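PDB 7C1I: histidine kinase from Pseudomonas aeruginosa, which probably relays phosphoryl groups between receiver domains of a two-component regulatory system, as a histidine-containing phosphotransfer (HPt) protein. Local coordinates for residues L26-V30 / F108-R112; F29-E34 / F101-R105. All blocks are in the same frame, centred on the assembly; numbering follows the deposited sequence.

Interaction 1 (L26-V30 / F108-R112); sequences LDTFV and FKQER
L26 sets its CD2 methyl squarely over the centre of one face of the F108 ring, a CH-pi contact in which CD2 stands 3.6 Å from the ring centroid. The other branch, CD1, rests on the aliphatic part of E111 at CG, while E111 OE2 turns away, hydrogen-bonded to Y115 and in a salt bridge with R114. F29 meets the same phenylalanine obliquely, with F29 CD2 3.5 Å from F108 CE2 and the ring planes 63° apart. V30 adds a looser touch of CG2 on F108 CB.

Charge borders this apolar patch. R112 NE donates to D27 OD2 over 3.0 Å in a salt bridge; the acceptor lies near the guanidinium plane, but the N-H arrives from above the carboxylate plane. R112 reaches it through a bend at chi2 (65°). The second oxygen, D27 OD1, accepts a hydrogen bond from a water that in turn accepts one from K109 NZ, so both carboxylate oxygens are engaged.

The two segments run antiparallel, at 154°, joining the early turns of helix 22-45 to the C-terminal end of helix 90-112; M66, in the loop after helix 49-65, touches L26, F29 and F108.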
loop_
_atom_site.group_PDB
_atom_site.type_symbol
_atom_site.label_atom_id
_atom_site.label_comp_id
_atom_site.label_asym_id
_atom_site.label_seq_id
_atom_site.Cartn_x
_atom_site.Cartn_y
_atom_site.Cartn_z
ATOM N N LEU A 26 -8.524 -13.043 21.446
ATOM C CA LEU A 26 -7.491 -12.407 20.584
ATOM C C LEU A 26 -7.500 -13.071 19.202
ATOM O O LEU A 26 -7.419 -12.374 18.169
ATOM C CB LEU A 26 -6.123 -12.588 21.250
ATOM C CG LEU A 26 -6.009 -11.834 22.574
ATOM C CD1 LEU A 26 -4.673 -12.150 23.230
ATOM C CD2 LEU A 26 -6.182 -10.326 22.633
ATOM N N ASP A 27 -7.440 -14.403 19.112
ATOM C CA ASP A 27 -7.346 -15.223 17.874
ATOM C C ASP A 27 -8.592 -14.892 17.043
ATOM O O ASP A 27 -8.460 -14.798 15.808
ATOM C CB ASP A 27 -7.221 -16.724 18.146
ATOM C CG ASP A 27 -5.839 -17.063 18.676
ATOM O OD1 ASP A 27 -4.905 -16.278 18.424
ATOM O OD2 ASP A 27 -5.779 -18.176 19.233
ATOM N N THR A 28 -9.730 -14.900 17.743
ATOM C CA THR A 28 -11.023 -14.815 17.010
ATOM C C THR A 28 -11.081 -13.444 16.327
ATOM O O THR A 28 -11.527 -13.516 15.162
ATOM C CB THR A 28 -12.262 -15.005 17.893
ATOM O OG1 THR A 28 -12.110 -16.335 18.389
ATOM C CG2 THR A 28 -13.566 -14.909 17.131
ATOM N N PHE A 29 -10.663 -12.425 17.085
ATOM C CA PHE A 29 -10.735 -11.012 16.629
ATOM C C PHE A 29 -9.912 -10.909 15.340
ATOM O O PHE A 29 -10.314 -10.276 14.346
ATOM C CB PHE A 29 -10.232 -9.988 17.648
ATOM C CG PHE A 29 -10.224 -8.606 17.043
ATOM C CD1 PHE A 29 -11.432 -7.973 16.803
ATOM C CD2 PHE A 29 -9.034 -7.986 16.703
ATOM C CE1 PHE A 29 -11.477 -6.646 16.406
ATOM C CE2 PHE A 29 -9.086 -6.739 16.099
ATOM C CZ PHE A 29 -10.290 -6.080 16.001
ATOM N N VAL A 30 -8.751 -11.570 15.316
ATOM C CA VAL A 30 -7.883 -11.520 14.101
ATOM C C VAL A 30 -8.686 -12.112 12.937
ATOM O O VAL A 30 -8.761 -11.560 11.820
ATOM C CB VAL A 30 -6.497 -12.161 14.311
ATOM C CG1 VAL A 30 -5.717 -12.372 13.022
ATOM C CG2 VAL A 30 -5.759 -11.315 15.337
ATOM N N PHE A 108 -1.730 -8.391 19.114
ATOM C CA PHE A 108 -2.473 -9.566 19.637
ATOM C C PHE A 108 -1.675 -10.857 19.418
ATOM O O PHE A 108 -1.732 -11.745 20.294
ATOM C CB PHE A 108 -3.850 -9.661 18.973
ATOM C CG PHE A 108 -4.875 -8.711 19.541
ATOM C CD1 PHE A 108 -4.604 -7.656 20.397
ATOM C CD2 PHE A 108 -6.167 -8.889 19.074
ATOM C CE1 PHE A 108 -5.556 -6.816 20.952
ATOM C CE2 PHE A 108 -7.127 -8.052 19.621
ATOM C CZ PHE A 108 -6.835 -7.029 20.491
ATOM N N LYS A 109 -0.921 -11.019 18.327
ATOM C CA LYS A 109 -0.137 -12.264 18.102
ATOM C C LYS A 109 0.971 -12.294 19.161
ATOM O O LYS A 109 1.220 -13.381 19.725
ATOM C CB LYS A 109 0.502 -12.177 16.713
ATOM C CG LYS A 109 -0.517 -12.368 15.597
ATOM C CD LYS A 109 -0.855 -13.834 15.433
ATOM C CE LYS A 109 -1.972 -14.160 14.465
ATOM N NZ LYS A 109 -2.043 -15.635 14.345
ATOM N N GLN A 110 1.532 -11.135 19.517
ATOM C CA GLN A 110 2.584 -11.090 20.569
ATOM C C GLN A 110 1.998 -11.603 21.889
ATOM O O GLN A 110 2.616 -12.437 22.582
ATOM C CB GLN A 110 3.155 -9.673 20.645
ATOM C CG GLN A 110 4.293 -9.505 21.640
ATOM C CD GLN A 110 4.774 -8.075 21.591
ATOM O OE1 GLN A 110 3.988 -7.131 21.609
ATOM N NE2 GLN A 110 6.077 -7.899 21.734
ATOM N N GLU A 111 0.875 -10.993 22.284
ATOM C CA GLU A 111 0.259 -11.278 23.607
ATOM C C GLU A 111 -0.135 -12.759 23.555
ATOM O O GLU A 111 0.002 -13.480 24.565
ATOM C CB GLU A 111 -0.990 -10.413 23.789
ATOM C CG GLU A 111 -1.646 -10.710 25.124
ATOM C CD GLU A 111 -0.778 -10.485 26.350
ATOM O OE1 GLU A 111 0.172 -9.681 26.282
ATOM O OE2 GLU A 111 -1.173 -11.019 27.408
ATOM N N ARG A 112 -0.715 -13.306 22.483
ATOM C CA ARG A 112 -1.246 -14.694 22.416
ATOM C C ARG A 112 -0.124 -15.676 22.767
ATOM O O ARG A 112 -0.431 -16.792 23.232
ATOM C CB ARG A 112 -1.833 -15.002 21.034
ATOM C CG ARG A 112 -2.317 -16.418 20.759
ATOM C CD ARG A 112 -3.484 -16.656 21.698
ATOM N NE ARG A 112 -3.911 -18.037 21.525
ATOM C CZ ARG A 112 -3.403 -19.101 22.136
ATOM N NH1 ARG A 112 -2.366 -18.939 22.939
ATOM N NH2 ARG A 112 -3.882 -20.315 21.930
HETATM O O HOH W 1 -2.317 -16.819 17.011
#

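Interaction 2 (F29-E34 / F101-R105); sequences FVLDSE and FAIVR
F101 pushes its ring as a knob into a hole formed by F29, V30, S33 and E34, a single knob-into-hole contact between two antiparallel helices of the four-helix bundle typical of HPt domains. The closest touch is at one corner of the ring, where F101 CE1 lies 3.4 Å from S33 CB. E34 CG packs against F101 CE2 at 3.7 Å, and F101 CZ approaches both the carbonyl oxygen and the CG1 methyl of V30. F29 brings CE2 to the edge of the F101 ring, near its plane, the two side chains running past one another in opposite senses. The same F29 CE2 lies 3.7 Å from V104 CG1, so it touches both F101 and V104, one turn apart on helix 90-112.

Beside the knob, E34 and R105 form a salt bridge: R105 NE donates to E34 OE2 over 2.8 Å at 166°, with the acceptor near the guanidinium plane. R105 is extended from CG to NE (chi2 -178°), which carries its guanidinium across V30 CG1 to the carboxylate. A water completes a ring of contacts, donating to E34 OE1 and accepting from R105 NH2, and the carboxylate and guanidinium planes are only 21° apart. The remaining terminal nitrogen, R105 NH1, bonds the backbone oxygen of Q45 of the second subunit, so one guanidinium serves the fold and the assembly together.

Farther out, F59 and S63 of helix 49-65 lie against S33 and F29 respectively. The buried hydroxyl beside the knob is satisfied within its own helix: S33 OG donates to F29 O over 2.8 Å, while S33 N reaches that same oxygen from the opposite face of the carbonyl plane.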
loop_
_atom_site.group_PDB
_atom_site.type_symbol
_atom_site.label_atom_id
_atom_site.label_comp_id
_atom_site.label_asym_id
_atom_site.label_seq_id
_atom_site.Cartn_x
_atom_site.Cartn_y
_atom_site.Cartn_z
ATOM N N PHE A 29 -10.663 -12.425 17.085
ATOM C CA PHE A 29 -10.735 -11.012 16.629
ATOM C C PHE A 29 -9.912 -10.909 15.340
ATOM O O PHE A 29 -10.314 -10.276 14.346
ATOM C CB PHE A 29 -10.232 -9.988 17.648
ATOM C CG PHE A 29 -10.224 -8.606 17.043
ATOM C CD1 PHE A 29 -11.432 -7.973 16.803
ATOM C CD2 PHE A 29 -9.034 -7.986 16.703
ATOM C CE1 PHE A 29 -11.477 -6.646 16.406
ATOM C CE2 PHE A 29 -9.086 -6.739 16.099
ATOM C CZ PHE A 29 -10.290 -6.080 16.001
ATOM N N VAL A 30 -8.751 -11.570 15.316
ATOM C CA VAL A 30 -7.883 -11.520 14.101
ATOM C C VAL A 30 -8.686 -12.112 12.937
ATOM O O VAL A 30 -8.761 -11.560 11.820
ATOM C CB VAL A 30 -6.497 -12.161 14.311
ATOM C CG1 VAL A 30 -5.717 -12.372 13.022
ATOM C CG2 VAL A 30 -5.759 -11.315 15.337
ATOM N N LEU A 31 -9.208 -13.337 13.064
ATOM C CA LEU A 31 -9.894 -14.023 11.937
ATOM C C LEU A 31 -11.151 -13.223 11.575
ATOM O O LEU A 31 -11.375 -13.085 10.355
ATOM C CB LEU A 31 -10.228 -15.449 12.387
ATOM C CG LEU A 31 -8.960 -16.293 12.503
ATOM C CD1 LEU A 31 -9.299 -17.665 13.065
ATOM C CD2 LEU A 31 -8.140 -16.455 11.233
ATOM N N ASP A 32 -11.944 -12.757 12.544
ATOM C CA ASP A 32 -13.206 -12.025 12.250
ATOM C C ASP A 32 -12.811 -10.804 11.412
ATOM O O ASP A 32 -13.493 -10.469 10.424
ATOM C CB ASP A 32 -13.938 -11.647 13.539
ATOM C CG ASP A 32 -14.651 -12.814 14.200
ATOM O OD1 ASP A 32 -14.681 -13.918 13.619
ATOM O OD2 ASP A 32 -15.093 -12.476 15.316
ATOM N N SER A 33 -11.830 -10.043 11.909
ATOM C CA SER A 33 -11.420 -8.757 11.285
ATOM C C SER A 33 -10.925 -9.041 9.862
ATOM O O SER A 33 -11.177 -8.204 8.975
ATOM C CB SER A 33 -10.438 -8.041 12.176
ATOM O OG SER A 33 -10.960 -7.666 13.443
ATOM N N GLU A 34 -10.062 -10.035 9.629
ATOM C CA GLU A 34 -9.540 -10.382 8.280
ATOM C C GLU A 34 -10.770 -10.646 7.404
ATOM O O GLU A 34 -10.678 -10.230 6.234
ATOM C CB GLU A 34 -8.538 -11.533 8.393
ATOM C CG GLU A 34 -7.261 -11.007 9.026
ATOM C CD GLU A 34 -6.229 -12.109 9.196
ATOM O OE1 GLU A 34 -6.638 -13.285 9.282
ATOM O OE2 GLU A 34 -5.071 -11.698 9.421
ATOM N N PHE A 101 -5.319 -2.088 11.601
ATOM C CA PHE A 101 -5.553 -3.525 11.898
ATOM C C PHE A 101 -4.198 -4.237 11.975
ATOM O O PHE A 101 -3.941 -5.083 12.849
ATOM C CB PHE A 101 -6.511 -4.242 10.943
ATOM C CG PHE A 101 -6.582 -5.706 11.297
ATOM C CD1 PHE A 101 -7.164 -6.155 12.470
ATOM C CD2 PHE A 101 -5.998 -6.658 10.480
ATOM C CE1 PHE A 101 -7.134 -7.512 12.753
ATOM C CE2 PHE A 101 -6.000 -8.022 10.729
ATOM C CZ PHE A 101 -6.621 -8.444 11.882
ATOM N N ALA A 102 -3.240 -3.918 11.100
ATOM C CA ALA A 102 -1.954 -4.656 11.110
ATOM C C ALA A 102 -1.288 -4.430 12.470
ATOM O O ALA A 102 -0.602 -5.354 12.951
ATOM C CB ALA A 102 -1.058 -4.166 9.999
ATOM N N ILE A 103 -1.456 -3.241 13.052
ATOM C CA ILE A 103 -0.848 -2.950 14.385
ATOM C C ILE A 103 -1.564 -3.819 15.423
ATOM O O ILE A 103 -0.896 -4.426 16.280
ATOM C CB ILE A 103 -0.891 -1.453 14.745
ATOM C CG1 ILE A 103 -0.142 -0.615 13.705
ATOM C CG2 ILE A 103 -0.454 -1.247 16.187
ATOM C CD1 ILE A 103 -0.288 0.870 13.936
ATOM N N VAL A 104 -2.895 -3.696 15.456
ATOM C CA VAL A 104 -3.637 -4.501 16.474
ATOM C C VAL A 104 -3.260 -5.975 16.298
ATOM O O VAL A 104 -3.046 -6.696 17.296
ATOM C CB VAL A 104 -5.149 -4.308 16.245
ATOM C CG1 VAL A 104 -5.871 -5.269 17.180
ATOM C CG2 VAL A 104 -5.408 -2.844 16.561
ATOM N N ARG A 105 -3.161 -6.517 15.080
ATOM C CA ARG A 105 -2.851 -7.937 14.766
ATOM C C ARG A 105 -1.522 -8.259 15.460
ATOM O O ARG A 105 -1.473 -9.314 16.121
ATOM C CB ARG A 105 -2.865 -8.165 13.252
ATOM C CG ARG A 105 -2.754 -9.660 12.990
ATOM C CD ARG A 105 -2.711 -9.879 11.489
ATOM N NE ARG A 105 -2.803 -11.272 11.081
ATOM C CZ ARG A 105 -1.930 -12.259 11.248
ATOM N NH1 ARG A 105 -0.777 -11.993 11.835
ATOM N NH2 ARG A 105 -2.235 -13.489 10.877
HETATM O O HOH W 2 -4.723 -14.861 10.207
#

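Interactions 1 and 2 are neighbouring levels of one antiparallel seam between helix 22-45 and helix 90-112, their centres 8 Å apart. F29 and V30 belong to both. Interaction 2 lies nearer the middle of the chain and is the more buried; interaction 1, toward the end of helix 90-112, is only partly buried, yet covers more area, 421 against 302 Å². Each level combines phenylalanine packing with an arginine-carboxylate bridge through NE and a bridging water. In 26-30/108-112 the water joins the aspartate to a lysine, whereas in 29-34/101-105 it links the very pair that forms the bridge. Both levels also touch the second subunit.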